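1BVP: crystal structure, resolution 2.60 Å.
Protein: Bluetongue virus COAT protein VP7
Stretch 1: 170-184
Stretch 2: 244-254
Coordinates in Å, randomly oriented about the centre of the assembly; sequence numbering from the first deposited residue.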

# COMPACT_ATOMS: atom_id res chain seq x y z
N ASP A 170 -33.11 14.45 -11.64
CA ASP A 170 -31.97 14.53 -10.74
C ASP A 170 -31.76 13.14 -10.16
O ASP A 170 -32.71 12.47 -9.76
CB ASP A 170 -32.23 15.55 -9.63
CG ASP A 170 -32.00 17.00 -10.08
OD1 ASP A 170 -31.58 17.25 -11.25
OD2 ASP A 170 -32.24 17.90 -9.22
N VAL A 171 -30.51 12.76 -10.02
CA VAL A 171 -30.19 11.43 -9.58
C VAL A 171 -29.40 11.33 -8.25
O VAL A 171 -29.30 10.25 -7.65
CB VAL A 171 -29.51 10.76 -10.78
CG1 VAL A 171 -28.48 9.80 -10.37
CG2 VAL A 171 -30.54 10.11 -11.62
N GLN A 172 -28.96 12.46 -7.72
CA GLN A 172 -28.16 12.47 -6.49
C GLN A 172 -28.63 11.74 -5.24
O GLN A 172 -27.79 11.23 -4.52
CB GLN A 172 -27.87 13.89 -6.08
CG GLN A 172 -29.11 14.66 -5.75
CD GLN A 172 -29.52 15.57 -6.87
OE1 GLN A 172 -29.12 15.39 -8.04
NE2 GLN A 172 -30.26 16.60 -6.52
N GLN A 173 -29.92 11.70 -4.95
CA GLN A 173 -30.37 11.05 -3.73
C GLN A 173 -30.04 9.59 -3.57
O GLN A 173 -30.07 9.07 -2.45
CB GLN A 173 -31.86 11.32 -3.42
CG GLN A 173 -32.84 11.11 -4.58
CD GLN A 173 -32.72 12.16 -5.73
OE1 GLN A 173 -32.20 13.27 -5.55
NE2 GLN A 173 -33.20 11.78 -6.92
N ILE A 174 -29.71 8.91 -4.67
CA ILE A 174 -29.38 7.47 -4.62
C ILE A 174 -28.03 7.31 -3.88
O ILE A 174 -27.77 6.30 -3.21
CB ILE A 174 -29.35 6.86 -6.09
CG1 ILE A 174 -29.07 5.36 -6.10
CG2 ILE A 174 -28.28 7.52 -6.94
CD1 ILE A 174 -30.20 4.53 -5.60
N PHE A 175 -27.21 8.36 -3.99
CA PHE A 175 -25.88 8.45 -3.39
C PHE A 175 -25.86 8.96 -1.95
O PHE A 175 -24.87 8.76 -1.24
CB PHE A 175 -25.00 9.40 -4.18
CG PHE A 175 -24.63 8.90 -5.53
CD1 PHE A 175 -23.54 8.04 -5.69
CD2 PHE A 175 -25.32 9.31 -6.65
CE1 PHE A 175 -23.16 7.60 -6.96
CE2 PHE A 175 -24.95 8.87 -7.93
CZ PHE A 175 -23.87 8.02 -8.08
N GLN A 176 -26.92 9.64 -1.53
CA GLN A 176 -26.97 10.25 -0.20
C GLN A 176 -27.32 9.35 0.98
O GLN A 176 -27.76 8.21 0.78
CB GLN A 176 -27.82 11.54 -0.27
CG GLN A 176 -27.22 12.50 -1.36
CD GLN A 176 -28.03 13.77 -1.63
OE1 GLN A 176 -29.23 13.84 -1.32
NE2 GLN A 176 -27.37 14.77 -2.23
N GLY A 177 -26.93 9.79 2.18
CA GLY A 177 -27.20 9.03 3.39
C GLY A 177 -26.27 7.86 3.72
O GLY A 177 -26.36 7.29 4.80
N ARG A 178 -25.41 7.48 2.79
CA ARG A 178 -24.47 6.39 3.00
C ARG A 178 -23.07 6.97 3.03
O ARG A 178 -22.73 7.83 2.18
CB ARG A 178 -24.55 5.33 1.88
CG ARG A 178 -25.24 5.76 0.58
CD ARG A 178 -25.66 4.57 -0.31
NE ARG A 178 -26.28 3.47 0.44
CZ ARG A 178 -25.60 2.47 1.03
NH1 ARG A 178 -24.26 2.39 0.97
NH2 ARG A 178 -26.26 1.58 1.75
N ASN A 179 -22.27 6.49 3.98
CA ASN A 179 -20.88 6.93 4.17
C ASN A 179 -20.94 8.40 4.56
O ASN A 179 -22.02 8.91 4.96
CB ASN A 179 -20.06 6.75 2.89
CG ASN A 179 -20.22 5.34 2.27
OD1 ASN A 179 -20.27 5.18 1.04
ND2 ASN A 179 -20.34 4.31 3.13
N ASP A 180 -19.83 9.11 4.46
CA ASP A 180 -19.90 10.52 4.84
C ASP A 180 -18.79 11.07 3.99
O ASP A 180 -17.77 11.56 4.48
CB ASP A 180 -19.66 10.62 6.36
CG ASP A 180 -19.61 12.06 6.88
OD1 ASP A 180 -19.99 13.02 6.15
OD2 ASP A 180 -19.14 12.21 8.04
N PRO A 181 -18.98 10.97 2.67
CA PRO A 181 -17.99 11.43 1.71
C PRO A 181 -17.74 12.91 1.68
O PRO A 181 -18.57 13.70 2.08
CB PRO A 181 -18.56 10.92 0.39
CG PRO A 181 -19.98 11.10 0.57
CD PRO A 181 -20.22 10.58 1.98
N MET A 182 -16.52 13.25 1.27
CA MET A 182 -16.08 14.61 1.13
C MET A 182 -16.03 14.85 -0.36
O MET A 182 -16.24 15.98 -0.84
CB MET A 182 -14.69 14.78 1.73
CG MET A 182 -14.69 14.86 3.24
SD MET A 182 -13.05 15.07 3.93
CE MET A 182 -12.56 16.73 3.38
N MET A 183 -15.72 13.80 -1.11
CA MET A 183 -15.67 13.91 -2.55
C MET A 183 -15.93 12.52 -3.12
O MET A 183 -15.58 11.52 -2.49
CB MET A 183 -14.34 14.46 -3.00
CG MET A 183 -14.42 15.18 -4.31
SD MET A 183 -15.18 16.78 -4.10
CE MET A 183 -14.39 17.62 -5.38
N ILE A 184 -16.65 12.45 -4.24
CA ILE A 184 -17.00 11.20 -4.89
C ILE A 184 -16.51 11.34 -6.31
O ILE A 184 -16.76 12.37 -6.94
CB ILE A 184 -18.54 10.96 -4.89
CG1 ILE A 184 -19.06 11.14 -3.47
CG2 ILE A 184 -18.88 9.55 -5.36
CD1 ILE A 184 -20.47 10.83 -3.29
N GLN A 244 -24.71 4.28 -17.23
CA GLN A 244 -24.13 3.74 -15.98
C GLN A 244 -23.26 4.82 -15.37
O GLN A 244 -22.67 5.63 -16.09
CB GLN A 244 -23.34 2.47 -16.12
CG GLN A 244 -21.93 2.61 -16.51
CD GLN A 244 -21.23 1.27 -16.51
OE1 GLN A 244 -21.81 0.29 -16.08
NE2 GLN A 244 -19.98 1.22 -16.98
N ILE A 245 -23.33 4.91 -14.05
CA ILE A 245 -22.51 5.88 -13.33
C ILE A 245 -21.73 5.10 -12.31
O ILE A 245 -22.30 4.40 -11.45
CB ILE A 245 -23.33 6.94 -12.64
CG1 ILE A 245 -24.06 7.78 -13.68
CG2 ILE A 245 -22.41 7.80 -11.83
CD1 ILE A 245 -25.08 8.74 -13.06
N GLN A 246 -20.41 5.10 -12.50
CA GLN A 246 -19.48 4.38 -11.64
C GLN A 246 -18.78 5.27 -10.62
O GLN A 246 -18.29 6.35 -10.97
CB GLN A 246 -18.37 3.80 -12.49
CG GLN A 246 -17.44 2.95 -11.70
CD GLN A 246 -16.24 2.51 -12.52
OE1 GLN A 246 -16.14 2.79 -13.73
NE2 GLN A 246 -15.30 1.81 -11.87
N VAL A 247 -18.77 4.82 -9.35
CA VAL A 247 -18.04 5.54 -8.30
C VAL A 247 -16.65 4.87 -8.30
O VAL A 247 -16.46 3.80 -7.68
CB VAL A 247 -18.69 5.44 -6.90
CG1 VAL A 247 -17.77 6.02 -5.87
CG2 VAL A 247 -19.99 6.20 -6.87
N VAL A 248 -15.71 5.47 -9.02
CA VAL A 248 -14.37 4.91 -9.11
C VAL A 248 -13.63 4.85 -7.76
O VAL A 248 -12.91 3.89 -7.50
CB VAL A 248 -13.58 5.48 -10.30
CG1 VAL A 248 -14.06 6.81 -10.65
CG2 VAL A 248 -12.12 5.47 -10.00
N PHE A 249 -13.86 5.85 -6.90
CA PHE A 249 -13.35 5.88 -5.53
C PHE A 249 -13.89 7.13 -4.88
O PHE A 249 -14.30 8.06 -5.57
CB PHE A 249 -11.82 5.83 -5.42
CG PHE A 249 -11.13 7.05 -5.94
CD1 PHE A 249 -10.74 7.13 -7.27
CD2 PHE A 249 -10.86 8.12 -5.09
CE1 PHE A 249 -10.09 8.28 -7.76
CE2 PHE A 249 -10.21 9.26 -5.58
CZ PHE A 249 -9.83 9.34 -6.91
N TYR A 250 -13.93 7.13 -3.56
CA TYR A 250 -14.40 8.30 -2.83
C TYR A 250 -13.48 8.56 -1.63
O TYR A 250 -12.71 7.66 -1.25
CB TYR A 250 -15.85 8.11 -2.35
CG TYR A 250 -16.05 7.03 -1.30
CD1 TYR A 250 -15.98 5.67 -1.63
CD2 TYR A 250 -16.38 7.37 0.02
CE1 TYR A 250 -16.23 4.67 -0.66
CE2 TYR A 250 -16.64 6.38 1.00
CZ TYR A 250 -16.57 5.04 0.63
OH TYR A 250 -16.96 4.07 1.52
N ILE A 251 -13.53 9.76 -1.06
CA ILE A 251 -12.70 10.09 0.10
C ILE A 251 -13.55 10.54 1.29
O ILE A 251 -14.52 11.27 1.14
CB ILE A 251 -11.63 11.18 -0.18
CG1 ILE A 251 -12.31 12.51 -0.45
CG2 ILE A 251 -10.65 10.78 -1.30
CD1 ILE A 251 -11.37 13.53 -0.96
N SER A 252 -13.19 10.07 2.48
CA SER A 252 -13.90 10.50 3.66
C SER A 252 -12.87 10.65 4.79
O SER A 252 -11.67 10.51 4.54
CB SER A 252 -14.99 9.49 4.01
OG SER A 252 -14.46 8.32 4.58
N MET A 253 -13.33 11.01 5.98
CA MET A 253 -12.46 11.16 7.14
C MET A 253 -12.41 9.91 8.03
O MET A 253 -12.11 9.98 9.22
CB MET A 253 -12.79 12.43 7.93
CG MET A 253 -12.29 13.63 7.15
SD MET A 253 -12.39 15.23 7.96
CE MET A 253 -13.65 14.78 8.98
N ASP A 254 -12.70 8.75 7.46
CA ASP A 254 -12.60 7.53 8.22
C ASP A 254 -11.15 7.10 8.00
O ASP A 254 -10.59 7.32 6.92
CB ASP A 254 -13.57 6.46 7.72
CG ASP A 254 -15.01 6.81 7.96
OD1 ASP A 254 -15.39 7.19 9.09
OD2 ASP A 254 -15.78 6.72 6.98

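The two stretches bury 620 Å² between them, first through side chains and then through backbone pairing. Val-171 begins at the margin: Val-171 CA lies 10.2 Å from Ile-245 CA, so only the side-chain tips approach, Val-171 CG1 to Ile-245 CD1 at 4.5 Å. A short turn with helical phi/psi follows, in which Phe-175 N bonds to Gln-172 O at 3.0 Å. Phe-175 points toward the strand and meets it with its ring edge, CE1 lying 3.5 Å from Val-247 CG2 and CZ 4.0 Å from Ile-245 CG2, a purely apolar contact.

After the loop, Pro-181 brings its CA to 3.5 Å from Ile-251 O; the 132° angle at hydrogen fits a CA-H...O contact. The same carbonyl accepts a hydrogen bond from Met-182 N (2.8 Å, 164°). Met-182 also sets its SD 3.6 Å from Met-253 CG.

Ile-251 N then donates to Met-183 O (3.1 Å, 166°), and the nearly linear geometry supports an antiparallel hydrogen-bonded pair, with Met-183 CB 3.7 Å from Ile-251 CD1. Ile-184 and Tyr-250 form the next, non-hydrogen-bonded pair, their CA atoms 4.4 Å apart. Their side chains share the other sheet face, where Ile-184 CG2 reaches Val-247 CG1 at 3.7 Å.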